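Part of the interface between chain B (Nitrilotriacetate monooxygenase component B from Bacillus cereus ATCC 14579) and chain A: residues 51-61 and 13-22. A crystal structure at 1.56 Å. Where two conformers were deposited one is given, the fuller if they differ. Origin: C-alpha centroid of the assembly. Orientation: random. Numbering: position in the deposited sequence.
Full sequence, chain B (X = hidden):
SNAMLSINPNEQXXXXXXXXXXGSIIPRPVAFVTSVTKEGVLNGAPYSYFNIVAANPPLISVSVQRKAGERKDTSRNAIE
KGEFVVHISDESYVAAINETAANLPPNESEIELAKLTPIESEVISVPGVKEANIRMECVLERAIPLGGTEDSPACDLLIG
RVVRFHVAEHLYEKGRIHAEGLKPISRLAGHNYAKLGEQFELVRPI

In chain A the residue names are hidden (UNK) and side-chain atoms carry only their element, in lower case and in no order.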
# COMPACT_ATOMS: atom_id res chain seq x y z
N ASN B 51 3.06 0.65 -1.55
CA ASN B 51 3.45 -0.20 -0.42
C ASN B 51 4.64 -1.06 -0.78
O ASN B 51 5.17 -1.01 -1.91
CB ASN B 51 2.27 -1.07 0.09
CG ASN B 51 2.27 -1.22 1.61
OD1 ASN B 51 3.30 -1.52 2.21
ND2 ASN B 51 1.11 -0.98 2.26
N ILE B 52 5.07 -1.86 0.20
CA ILE B 52 6.11 -2.87 -0.02
C ILE B 52 5.51 -4.07 -0.75
O ILE B 52 4.34 -4.41 -0.52
CB ILE B 52 6.70 -3.32 1.36
CG1 ILE B 52 7.23 -2.12 2.19
CG2 ILE B 52 7.79 -4.34 1.17
CD1 ILE B 52 7.51 -2.49 3.66
N VAL B 53 6.32 -4.74 -1.59
CA VAL B 53 5.91 -6.00 -2.23
C VAL B 53 6.67 -7.19 -1.59
O VAL B 53 6.07 -8.19 -1.22
CB VAL B 53 6.10 -5.96 -3.76
CG1 VAL B 53 5.95 -7.33 -4.40
CG2 VAL B 53 5.15 -4.92 -4.42
N ALA B 54 7.98 -7.05 -1.46
CA ALA B 54 8.83 -8.14 -0.92
C ALA B 54 10.16 -7.57 -0.48
O ALA B 54 10.52 -6.45 -0.84
CB ALA B 54 9.08 -9.23 -1.98
N ALA B 55 10.91 -8.34 0.30
CA ALA B 55 12.26 -7.90 0.71
C ALA B 55 13.38 -8.60 -0.06
O ALA B 55 14.53 -8.12 -0.01
CB ALA B 55 12.47 -8.11 2.20
N ASN B 56 13.06 -9.70 -0.74
CA ASN B 56 14.05 -10.51 -1.46
C ASN B 56 13.65 -10.67 -2.93
O ASN B 56 12.80 -11.50 -3.26
CB ASN B 56 14.18 -11.89 -0.81
CG ASN B 56 14.96 -12.92 -1.67
OD1 ASN B 56 15.95 -12.58 -2.29
ND2 ASN B 56 14.50 -14.18 -1.66
N PRO B 57 14.18 -9.82 -3.82
CA PRO B 57 14.97 -8.61 -3.58
C PRO B 57 13.97 -7.52 -3.11
O PRO B 57 12.77 -7.80 -3.07
CB PRO B 57 15.52 -8.29 -4.96
CG PRO B 57 14.45 -8.74 -5.90
CD PRO B 57 13.90 -10.01 -5.26
N PRO B 58 14.46 -6.35 -2.68
CA PRO B 58 13.53 -5.30 -2.23
C PRO B 58 12.66 -4.83 -3.38
O PRO B 58 13.18 -4.27 -4.35
CB PRO B 58 14.47 -4.20 -1.67
CG PRO B 58 15.80 -4.49 -2.26
CD PRO B 58 15.88 -5.98 -2.48
N LEU B 59 11.35 -5.10 -3.26
CA LEU B 59 10.36 -4.74 -4.29
C LEU B 59 9.28 -3.87 -3.66
O LEU B 59 8.87 -4.11 -2.51
CB LEU B 59 9.68 -5.96 -4.91
CG LEU B 59 10.57 -6.95 -5.66
CD1 LEU B 59 9.76 -8.18 -6.13
CD2 LEU B 59 11.29 -6.30 -6.84
N ILE B 60 8.87 -2.83 -4.41
CA ILE B 60 7.81 -1.90 -3.96
C ILE B 60 6.78 -1.75 -5.07
O ILE B 60 7.05 -2.11 -6.24
CB ILE B 60 8.37 -0.53 -3.53
CG1 ILE B 60 9.05 0.19 -4.70
CG2 ILE B 60 9.39 -0.72 -2.38
CD1 ILE B 60 8.11 0.90 -5.66
N SER B 61 5.59 -1.28 -4.71
CA SER B 61 4.54 -1.06 -5.73
C SER B 61 3.98 0.34 -5.64
O SER B 61 3.83 0.90 -4.54
CB SER B 61 3.39 -2.05 -5.53
OG SER B 61 2.87 -1.98 -4.21
N UNK A 13 22.02 -8.21 3.63
CA UNK A 13 21.21 -9.44 3.67
C UNK A 13 19.74 -9.14 3.44
O UNK A 13 19.28 -7.98 3.53
c UNK A 13 21.33 -10.15 5.04
c UNK A 13 22.81 -10.41 5.38
o UNK A 13 20.72 -9.36 6.07
N UNK A 14 18.99 -10.20 3.17
CA UNK A 14 17.52 -10.06 3.09
C UNK A 14 16.94 -9.41 4.36
O UNK A 14 16.10 -8.49 4.27
o UNK A 14 13.49 -12.76 2.72
c UNK A 14 15.35 -11.35 2.87
c UNK A 14 14.71 -12.68 2.56
o UNK A 14 15.43 -13.61 2.14
c UNK A 14 16.87 -11.42 2.88
N UNK A 15 17.36 -9.84 5.54
CA UNK A 15 16.88 -9.20 6.76
C UNK A 15 17.26 -7.70 6.83
O UNK A 15 16.47 -6.89 7.30
c UNK A 15 16.71 -11.26 8.19
c UNK A 15 17.38 -9.94 8.00
n UNK A 15 15.62 -13.91 8.96
c UNK A 15 17.08 -13.61 9.10
c UNK A 15 17.41 -12.12 9.26
N UNK A 16 18.46 -7.34 6.35
CA UNK A 16 18.87 -5.93 6.34
C UNK A 16 17.91 -5.12 5.43
O UNK A 16 17.50 -4.00 5.78
c UNK A 16 20.30 -5.75 5.81
c UNK A 16 21.36 -6.37 6.73
o UNK A 16 22.39 -6.86 6.18
o UNK A 16 21.17 -6.36 7.96
N UNK A 17 17.58 -5.70 4.27
CA UNK A 17 16.70 -4.99 3.34
C UNK A 17 15.29 -4.91 3.88
O UNK A 17 14.61 -3.87 3.76
c UNK A 17 16.72 -5.67 1.97
n UNK A 17 18.54 -6.51 0.57
o UNK A 17 18.59 -4.35 1.25
c UNK A 17 18.04 -5.46 1.24
N UNK A 18 14.85 -6.02 4.48
CA UNK A 18 13.56 -6.06 5.17
C UNK A 18 13.43 -4.95 6.23
O UNK A 18 12.43 -4.21 6.27
c UNK A 18 9.84 -7.71 8.32
c UNK A 18 13.36 -7.42 5.84
o UNK A 18 8.67 -7.79 9.09
c UNK A 18 12.23 -7.33 8.09
c UNK A 18 10.89 -7.80 6.16
c UNK A 18 9.76 -7.92 6.96
c UNK A 18 12.14 -7.52 6.71
c UNK A 18 11.08 -7.43 8.91
N UNK A 19 14.46 -4.80 7.07
CA UNK A 19 14.46 -3.75 8.06
C UNK A 19 14.35 -2.35 7.44
O UNK A 19 13.61 -1.51 7.97
c UNK A 19 15.64 -5.01 9.92
c UNK A 19 17.63 -4.21 11.33
n UNK A 19 18.95 -4.66 11.97
c UNK A 19 17.02 -5.37 10.55
c UNK A 19 15.71 -3.84 8.96
N UNK A 20 15.09 -2.08 6.35
CA UNK A 20 15.04 -0.72 5.75
C UNK A 20 13.67 -0.48 5.10
O UNK A 20 13.11 0.63 5.20
c UNK A 20 17.47 -0.25 5.13
c UNK A 20 18.30 0.15 3.94
c UNK A 20 16.09 -0.54 4.68
c UNK A 20 17.43 0.87 6.19
N UNK A 21 13.14 -1.47 4.40
CA UNK A 21 11.84 -1.23 3.76
C UNK A 21 10.76 -0.99 4.79
O UNK A 21 9.97 -0.06 4.64
c UNK A 21 12.18 -2.63 1.63
c UNK A 21 11.41 -2.43 2.92
c UNK A 21 11.97 -4.07 1.11
c UNK A 21 11.86 -1.55 0.57
N UNK A 22 10.68 -1.90 5.78
CA UNK A 22 9.61 -1.79 6.76
C UNK A 22 9.72 -0.59 7.70
O UNK A 22 8.72 -0.19 8.32
c UNK A 22 9.06 -4.29 6.70
o UNK A 22 10.67 -3.39 8.28
c UNK A 22 9.45 -3.10 7.58
O HOH W 1 17.14 -8.93 -0.11

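Position 13 carries three side-chain atoms, one carbon bearing an oxygen and a carbon, and it touches nothing in the chain B stretch. A beta-branched hydroxyl is Thr A13. It stands right before the helix as its N-cap.

Position 14 has three carbons, the third carrying two oxygens, an extended carboxylate that lies against Asn B56: the carboxylate carbon is 3.5 Å from Asn B56 CB. This is Glu A14, with chi1 and chi2 both t, and the contact stays at the exposed margin.

Position 15 shows four carbons in a row ending in nitrogen; its CA-to-CB bond points away from the chain B stretch, and no side-chain atom comes within 7 Å of it: Lys A15.

Position 16 has two carbons, the second with two oxygens, out of reach of the chain B stretch. It is Asp A16, and it closes the cap: Asp A16 N donates to Thr A13 OG1 at 3.0 Å, while Thr A13 N donates to Asp A16 OD2 at 2.9 Å. The exchange ties up the start of the helix without using the chain B stretch.

Position 17 has two carbons, the second bearing one oxygen and one nitrogen, and its CB lies 3.8 Å from Ala B55 O. The amide makes it Asn A17. A water bridges the chains here, accepting from Asn A17 ND2 at 2.9 Å and donating to Ala B55 O at 2.7 Å, so the carbonyl of Ala B55 gains a partner through the water.

Position 18 is one carbon followed by a six-carbon ring bearing an oxygen, which can only be Tyr A18. Its CB sits 3.8 Å from Ala B55 CB, and that methyl lies at the ring edge, near the ring plane. The backbones come close here, with Ala B55 CA 5.0 Å from Tyr A18 CA, an approach in keeping with the alanine's single methyl.

Position 19, four carbons in a row and a terminal nitrogen, reaches no part of the stretch on chain B: Lys A19.

Position 20 has four carbons forked at the second, likewise out of reach, and is Leu A20.

Position 21 repeats that forked four-carbon pattern, but its CA-to-CB bond points toward the chain B stretch, and it meets Ile B52, Ala B54, Ala B55, Pro B58 and Ile B60. It is Leu A21, the most covered residue of the contact. Leu A21 CD1 lies 3.4 Å from Ala B54 O and 3.7 Å from Pro B58 CB, while Leu A21 CD2 is 3.9 Å from Ile B60 CG2.

Position 22 has one carbon carrying an oxygen and a carbon; that outer carbon is 3.9 Å from Ile B52 CD1. It is Thr A22, whose OG1 donates to Tyr A18 O at 2.8 Å, so its hydroxyl is spent inside the helix and its methyl remains for packing.

The rules are simple. Helix and first strand run nearly antiparallel, at 164°, and positions 14, 17, 18, 21 and 22 supply all of the helix's covered area, with 21 the largest share. No direct hydrogen bond crosses; one leucine in an apolar pocket, close packing at an alanine and a single bridging water make the fit.

Chain A, residues 13-22: TEKDNYKLLT
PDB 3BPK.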